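DUF4442 domain-containing protein (Pseudomonas aeruginosa, PDB 1YOC) is of unknown function but belongs to the PaaI thioesterase-like group of hotdog-fold proteins and may act on acyl thioesters as a dimer. Local coordinates at the interface of chains A and B. Residues are numbered along the deposited sequence; one frame, centred on the assembly and turned at random. Chains: chain A/B, hypothetical protein PA1835.

Contact 1: the interface of chains A and B. Residues chain A 63-64, 67, 93-95, 97; chain B 64, 67, 71, 92-93.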
loop_
_atom_site.group_PDB
_atom_site.type_symbol
_atom_site.label_atom_id
_atom_site.label_comp_id
_atom_site.label_asym_id
_atom_site.label_seq_id
_atom_site.Cartn_x
_atom_site.Cartn_y
_atom_site.Cartn_z
ATOM N N ALA A 63 -3.664 -1.913 6.785
ATOM C CA ALA A 63 -3.304 -0.572 6.350
ATOM C C ALA A 63 -2.931 -0.494 4.858
ATOM O O ALA A 63 -3.229 0.478 4.199
ATOM C CB ALA A 63 -2.076 -0.058 7.205
ATOM N N ILE A 64 -2.292 -1.531 4.337
ATOM C CA ILE A 64 -1.829 -1.468 2.962
ATOM C C ILE A 64 -2.969 -1.821 2.012
ATOM O O ILE A 64 -2.938 -1.440 0.843
ATOM C CB ILE A 64 -0.537 -2.377 2.783
ATOM C CG1 ILE A 64 0.579 -1.891 3.757
ATOM C CG2 ILE A 64 -0.001 -2.291 1.325
ATOM C CD1 ILE A 64 1.003 -0.400 3.626
ATOM N N CYS A 67 -4.286 1.447 1.448
ATOM C CA CYS A 67 -3.461 2.199 0.505
ATOM C C CYS A 67 -3.765 1.738 -0.951
ATOM O O CYS A 67 -3.703 2.547 -1.890
ATOM C CB CYS A 67 -1.960 1.959 0.778
ATOM S SG CYS A 67 -1.279 2.657 2.288
ATOM N N MET A 93 3.575 9.206 -2.472
ATOM C CA MET A 93 2.347 9.280 -1.698
ATOM C C MET A 93 2.633 9.444 -0.218
ATOM O O MET A 93 3.616 8.904 0.289
ATOM C CB MET A 93 1.568 7.977 -1.929
ATOM C CG MET A 93 0.417 7.705 -0.966
ATOM S SD MET A 93 -0.425 6.111 -1.348
ATOM C CE MET A 93 0.717 4.798 -0.760
ATOM N N THR A 94 1.751 10.173 0.457
ATOM C CA THR A 94 1.813 10.328 1.910
ATOM C C THR A 94 0.448 9.930 2.461
ATOM O O THR A 94 -0.611 10.383 1.960
ATOM C CB THR A 94 2.137 11.755 2.336
ATOM O OG1 THR A 94 3.507 12.008 2.015
ATOM C CG2 THR A 94 1.954 11.901 3.885
ATOM N N VAL A 95 0.458 9.071 3.475
ATOM C CA VAL A 95 -0.799 8.630 4.110
ATOM C C VAL A 95 -0.716 8.797 5.622
ATOM O O VAL A 95 0.380 8.883 6.212
ATOM C CB VAL A 95 -1.122 7.104 3.860
ATOM C CG1 VAL A 95 -1.116 6.800 2.342
ATOM C CG2 VAL A 95 -0.064 6.217 4.540
ATOM N N TYR A 97 -2.726 7.145 9.190
ATOM C CA TYR A 97 -3.623 6.094 9.685
ATOM C C TYR A 97 -4.336 6.703 10.894
ATOM O O TYR A 97 -3.709 6.921 11.953
ATOM C CB TYR A 97 -2.796 4.859 10.061
ATOM C CG TYR A 97 -1.999 4.363 8.839
ATOM C CD1 TYR A 97 -2.665 3.867 7.731
ATOM C CD2 TYR A 97 -0.592 4.342 8.839
ATOM C CE1 TYR A 97 -1.975 3.339 6.639
ATOM C CE2 TYR A 97 0.118 3.805 7.742
ATOM C CZ TYR A 97 -0.599 3.307 6.660
ATOM O OH TYR A 97 0.034 2.759 5.590
ATOM N N ILE B 64 1.885 -0.551 -4.723
ATOM C CA ILE B 64 1.347 -0.881 -3.405
ATOM C C ILE B 64 1.888 -2.219 -2.889
ATOM O O ILE B 64 1.915 -2.439 -1.679
ATOM C CB ILE B 64 -0.210 -0.757 -3.405
ATOM C CG1 ILE B 64 -0.596 0.653 -3.931
ATOM C CG2 ILE B 64 -0.777 -0.914 -1.965
ATOM C CD1 ILE B 64 -0.031 1.860 -3.019
ATOM N N CYS B 67 4.830 -1.185 -1.171
ATOM C CA CYS B 67 4.476 -0.599 0.135
ATOM C C CYS B 67 4.228 -1.726 1.125
ATOM O O CYS B 67 4.585 -1.609 2.309
ATOM C CB CYS B 67 3.204 0.262 0.061
ATOM S SG CYS B 67 3.401 1.806 -0.831
ATOM N N GLU B 71 5.937 -2.164 4.751
ATOM C CA GLU B 71 5.179 -2.252 5.991
ATOM C C GLU B 71 5.609 -3.517 6.773
ATOM O O GLU B 71 5.722 -3.493 8.005
ATOM C CB GLU B 71 3.701 -2.362 5.658
ATOM C CG GLU B 71 2.846 -2.598 6.845
ATOM C CD GLU B 71 2.394 -1.312 7.491
ATOM O OE1 GLU B 71 3.125 -0.273 7.406
ATOM O OE2 GLU B 71 1.290 -1.385 8.102
ATOM N N GLY B 92 1.745 6.968 10.034
ATOM C CA GLY B 92 1.873 7.612 8.751
ATOM C C GLY B 92 2.935 6.936 7.908
ATOM O O GLY B 92 3.744 6.145 8.406
ATOM N N MET B 93 2.918 7.228 6.619
ATOM C CA MET B 93 3.938 6.667 5.728
ATOM C C MET B 93 4.086 7.574 4.520
ATOM O O MET B 93 3.091 8.099 4.004
ATOM C CB MET B 93 3.564 5.254 5.237
ATOM C CG MET B 93 4.527 4.756 4.121
ATOM S SD MET B 93 4.138 3.071 3.554
ATOM C CE MET B 93 2.568 3.360 2.710
HETATM O O HOH W 1 2.587 2.132 6.265
#
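Strand 86-97 of one PA1835 chain pairs edge to edge with its twin across a two-fold axis, backed by paired helices, the dimer plan usual for hotdog-fold proteins of the PaaI thioesterase type. The polar part is backbone. The two strands run antiparallel, with A:Val95 bridged to B:Met93. A:Val95 N gives its hydrogen to B:Met93 O at 2.9 Å, nearly along the axis of that carbonyl and almost straight at the hydrogen (166°). The return bond, from B:Met93 N to A:Val95 O, is 3.1 Å long and less well aimed, the donor standing above the carbonyl plane. Two bonds thus fix the register of the strands at this step.

The apolar part lies between the strands and helix 63-81. B:Met93 starts with CG anti to its backbone N (chi1 171°), runs on extended and turns at chi3 (69°), so that its methyl CE comes to 3.9 Å from A:Cys67 SG and approaches the hydroxyl of A:Tyr97, while its CB lies against A:Val95 CG2. A:Met93 has the same shape and crosses B:Ile64 at about a right angle, its CE 3.8 Å from B:Ile64 CD1. The isoleucines cross obliquely, joined through their methyl branches, A:Ile64 CG2 lying 3.6 Å from B:Ile64 CG2. Each CG2 is anti to the backbone N.

A water links the polar tips. A:Tyr97 OH is 2.7 Å from water 1, which lies equally near the carboxylate oxygen OE1 of B:Glu71. That glutamate, bent at chi2, slides past A:Ile64 in the opposite direction, and B:Glu71 CB lies 3.7 Å from A:Ile64 CG1; its aliphatic stem therefore packs on the isoleucine while its carboxylate is held through the water.

Contact 2: the interface of chains A and B. Residues chain A 28, 31-32, 64-65, 67-68, 71; chain B 28, 31-32, 54, 62, 64-65, 68.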
loop_
_atom_site.group_PDB
_atom_site.type_symbol
_atom_site.label_atom_id
_atom_site.label_comp_id
_atom_site.label_asym_id
_atom_site.label_seq_id
_atom_site.Cartn_x
_atom_site.Cartn_y
_atom_site.Cartn_z
ATOM N N TYR A 28 -2.589 -6.597 -8.989
ATOM C CA TYR A 28 -2.479 -6.408 -7.546
ATOM C C TYR A 28 -3.724 -5.773 -6.962
ATOM O O TYR A 28 -4.012 -5.988 -5.789
ATOM C CB TYR A 28 -1.233 -5.606 -7.161
ATOM C CG TYR A 28 -0.955 -5.761 -5.681
ATOM C CD1 TYR A 28 -0.799 -7.040 -5.122
ATOM C CD2 TYR A 28 -0.904 -4.645 -4.837
ATOM C CE1 TYR A 28 -0.591 -7.210 -3.748
ATOM C CE2 TYR A 28 -0.697 -4.805 -3.452
ATOM C CZ TYR A 28 -0.543 -6.082 -2.924
ATOM O OH TYR A 28 -0.353 -6.231 -1.566
ATOM N N SER A 31 -6.356 -8.092 -5.282
ATOM C CA SER A 31 -6.130 -8.628 -3.933
ATOM C C SER A 31 -7.128 -8.056 -2.927
ATOM O O SER A 31 -7.323 -8.632 -1.857
ATOM C CB SER A 31 -4.694 -8.340 -3.440
ATOM O OG SER A 31 -4.410 -6.953 -3.344
ATOM N N ILE A 32 -7.735 -6.915 -3.235
ATOM C CA ILE A 32 -8.740 -6.387 -2.292
ATOM C C ILE A 32 -10.189 -6.544 -2.754
ATOM O O ILE A 32 -11.118 -6.079 -2.067
ATOM C CB ILE A 32 -8.511 -4.890 -1.963
ATOM C CG1 ILE A 32 -8.682 -4.031 -3.219
ATOM C CG2 ILE A 32 -7.096 -4.728 -1.313
ATOM C CD1 ILE A 32 -8.753 -2.511 -2.930
ATOM N N ILE A 64 -2.292 -1.531 4.337
ATOM C CA ILE A 64 -1.829 -1.468 2.962
ATOM C C ILE A 64 -2.969 -1.821 2.012
ATOM O O ILE A 64 -2.938 -1.440 0.843
ATOM C CB ILE A 64 -0.537 -2.377 2.783
ATOM C CG1 ILE A 64 0.579 -1.891 3.757
ATOM C CG2 ILE A 64 -0.001 -2.291 1.325
ATOM C CD1 ILE A 64 1.003 -0.400 3.626
ATOM N N ALA A 65 -3.979 -2.549 2.514
ATOM C CA ALA A 65 -5.165 -2.800 1.691
ATOM C C ALA A 65 -5.856 -1.417 1.501
ATOM O O ALA A 65 -6.400 -1.114 0.433
ATOM C CB ALA A 65 -6.114 -3.747 2.412
ATOM N N CYS A 67 -4.286 1.447 1.448
ATOM C CA CYS A 67 -3.461 2.199 0.505
ATOM C C CYS A 67 -3.765 1.738 -0.951
ATOM O O CYS A 67 -3.703 2.547 -1.890
ATOM C CB CYS A 67 -1.960 1.959 0.778
ATOM S SG CYS A 67 -1.279 2.657 2.288
ATOM N N ASN A 68 -4.013 0.445 -1.116
ATOM C CA ASN A 68 -4.293 -0.125 -2.439
ATOM C C ASN A 68 -5.582 0.496 -2.973
ATOM O O ASN A 68 -5.649 0.856 -4.147
ATOM C CB ASN A 68 -4.453 -1.644 -2.317
ATOM C CG ASN A 68 -3.970 -2.431 -3.588
ATOM O OD1 ASN A 68 -4.090 -3.663 -3.646
ATOM N ND2 ASN A 68 -3.400 -1.738 -4.542
ATOM N N GLU A 71 -4.870 4.077 -4.063
ATOM C CA GLU A 71 -4.152 4.118 -5.334
ATOM C C GLU A 71 -5.137 3.895 -6.509
ATOM O O GLU A 71 -5.081 4.602 -7.540
ATOM C CB GLU A 71 -3.092 3.006 -5.328
ATOM C CG GLU A 71 -2.397 2.829 -6.649
ATOM C CD GLU A 71 -1.124 3.683 -6.790
ATOM O OE1 GLU A 71 -1.028 4.787 -6.224
ATOM O OE2 GLU A 71 -0.215 3.232 -7.515
ATOM N N TYR B 28 -3.228 -10.233 4.842
ATOM C CA TYR B 28 -2.932 -9.425 3.682
ATOM C C TYR B 28 -1.469 -9.460 3.234
ATOM O O TYR B 28 -1.199 -9.194 2.078
ATOM C CB TYR B 28 -3.461 -7.974 3.843
ATOM C CG TYR B 28 -3.568 -7.278 2.505
ATOM C CD1 TYR B 28 -4.413 -7.778 1.494
ATOM C CD2 TYR B 28 -2.780 -6.140 2.222
ATOM C CE1 TYR B 28 -4.449 -7.157 0.229
ATOM C CE2 TYR B 28 -2.825 -5.517 0.974
ATOM C CZ TYR B 28 -3.642 -6.028 -0.004
ATOM O OH TYR B 28 -3.605 -5.450 -1.230
ATOM N N SER B 31 -0.625 -11.576 0.180
ATOM C CA SER B 31 -0.899 -11.082 -1.169
ATOM C C SER B 31 0.407 -10.843 -1.931
ATOM O O SER B 31 0.381 -10.803 -3.163
ATOM C CB SER B 31 -1.742 -9.781 -1.177
ATOM O OG SER B 31 -1.066 -8.688 -0.537
ATOM N N ILE B 32 1.534 -10.659 -1.229
ATOM C CA ILE B 32 2.801 -10.529 -1.977
ATOM C C ILE B 32 3.723 -11.746 -1.785
ATOM O O ILE B 32 4.812 -11.775 -2.350
ATOM C CB ILE B 32 3.591 -9.235 -1.629
ATOM C CG1 ILE B 32 3.980 -9.194 -0.145
ATOM C CG2 ILE B 32 2.739 -7.987 -1.963
ATOM C CD1 ILE B 32 4.996 -8.035 0.171
ATOM N N VAL B 54 1.136 -9.676 -8.463
ATOM C CA VAL B 54 1.606 -8.401 -7.871
ATOM C C VAL B 54 1.936 -7.325 -8.914
ATOM O O VAL B 54 2.614 -6.346 -8.621
ATOM C CB VAL B 54 2.859 -8.632 -6.935
ATOM C CG1 VAL B 54 2.434 -9.447 -5.719
ATOM C CG2 VAL B 54 3.986 -9.387 -7.677
ATOM N N HIS B 62 3.697 -3.811 -8.684
ATOM C CA HIS B 62 2.793 -2.751 -8.266
ATOM C C HIS B 62 3.323 -1.929 -7.112
ATOM O O HIS B 62 3.860 -2.472 -6.151
ATOM C CB HIS B 62 1.463 -3.395 -7.889
ATOM C CG HIS B 62 0.336 -2.433 -7.785
ATOM N ND1 HIS B 62 -0.724 -2.422 -8.674
ATOM C CD2 HIS B 62 0.018 -1.563 -6.799
ATOM C CE1 HIS B 62 -1.663 -1.607 -8.222
ATOM N NE2 HIS B 62 -1.237 -1.076 -7.084
ATOM N N ILE B 64 1.885 -0.551 -4.723
ATOM C CA ILE B 64 1.347 -0.881 -3.405
ATOM C C ILE B 64 1.888 -2.219 -2.889
ATOM O O ILE B 64 1.915 -2.439 -1.679
ATOM C CB ILE B 64 -0.210 -0.757 -3.405
ATOM C CG1 ILE B 64 -0.596 0.653 -3.931
ATOM C CG2 ILE B 64 -0.777 -0.914 -1.965
ATOM C CD1 ILE B 64 -0.031 1.860 -3.019
ATOM N N ALA B 65 2.305 -3.111 -3.807
ATOM C CA ALA B 65 2.930 -4.378 -3.361
ATOM C C ALA B 65 4.291 -4.010 -2.692
ATOM O O ALA B 65 4.723 -4.629 -1.697
ATOM C CB ALA B 65 3.161 -5.310 -4.574
ATOM N N ASN B 68 3.567 -2.795 0.663
ATOM C CA ASN B 68 3.292 -3.918 1.561
ATOM C C ASN B 68 4.578 -4.540 2.122
ATOM O O ASN B 68 4.659 -4.888 3.322
ATOM C CB ASN B 68 2.475 -4.973 0.813
ATOM C CG ASN B 68 1.446 -5.694 1.723
ATOM O OD1 ASN B 68 0.777 -6.629 1.272
ATOM N ND2 ASN B 68 1.303 -5.249 2.983
#
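A:Tyr28, on the 3-10 helix 27-32, serves the two-fold interface of this hotdog-type protein along its whole length. Its CG is anti to the backbone N (chi1 -164°), which sends the ring across to chain B. Its CB sits over the face of the B:His62 imidazole, 3.9 Å from the ring centroid, and the two side chains cross at about a right angle with their planes 58° apart, edge-to-face. Farther out, CD1 reaches the backbone CA of B:Val54, while CD2 and CE2 run beside the start of helix 63-81. There B:Ala65 CB caps the ring face, 4.0 Å from the centroid, and CE2 also meets B:Ala65 CA. The opposite face has the chain's own A:Ser31 OG, offset toward the rim. On the other edge CE1 touches B:Ser31 CB and B:Ile32 CG2, with the carbonyl oxygen of B:Ser31 in the plane of the ring.

At the tip, the phenol A:Tyr28 OH forms a hydrogen bond with B:Ser31 OG at 2.8 Å. A second joins A:Tyr28 OH to the amide oxygen B:Asn68 OD1 at 3.1 Å. OD1 can only accept, so the phenol would be the donor there; the direction of the bond to the serine is not decided. B:Ser31 OG, in the crowded position between its backbone N and carbonyl carbon (chi1 63°), donates to B:Tyr28 O at 2.7 Å, nearly along the C=O axis, so the phenol hydrogen may be shared between OG and OD1. B:Tyr28 OH repeats the tip in reverse, bonding A:Ser31 OG at 2.7 Å and A:Asn68 OD1 at 3.0 Å, so the two tyrosines reach toward each other, tip to tip. A:Asn68 ND2 also comes to 3.4 Å from B:His62 NE2, its amide nearly perpendicular to the imidazole. This reciprocal tyrosine clasp ties each 3-10 helix to the partner's 3-10 helix and helix 63-81, and would brace the dimer of the crystal assembly.

Contact 1 and contact 2 lie side by side in one two-fold interface, the centres of their C-alpha atoms about 10 Å apart, and they share A:Ile64, A:Cys67 and B:Ile64. Helix 63-81 runs through both: contact 1 joins it to the paired strands 86-97, contact 2 to the 3-10 helices 27-32. The shared isoleucines near the helix start therefore couple the strand seam to the tyrosine clasp. Such continuity would suit a stable dimer, as is common among hotdog thioesterases, although the crystal assembly alone does not show that PA1835 is dimeric in solution or what it might bind.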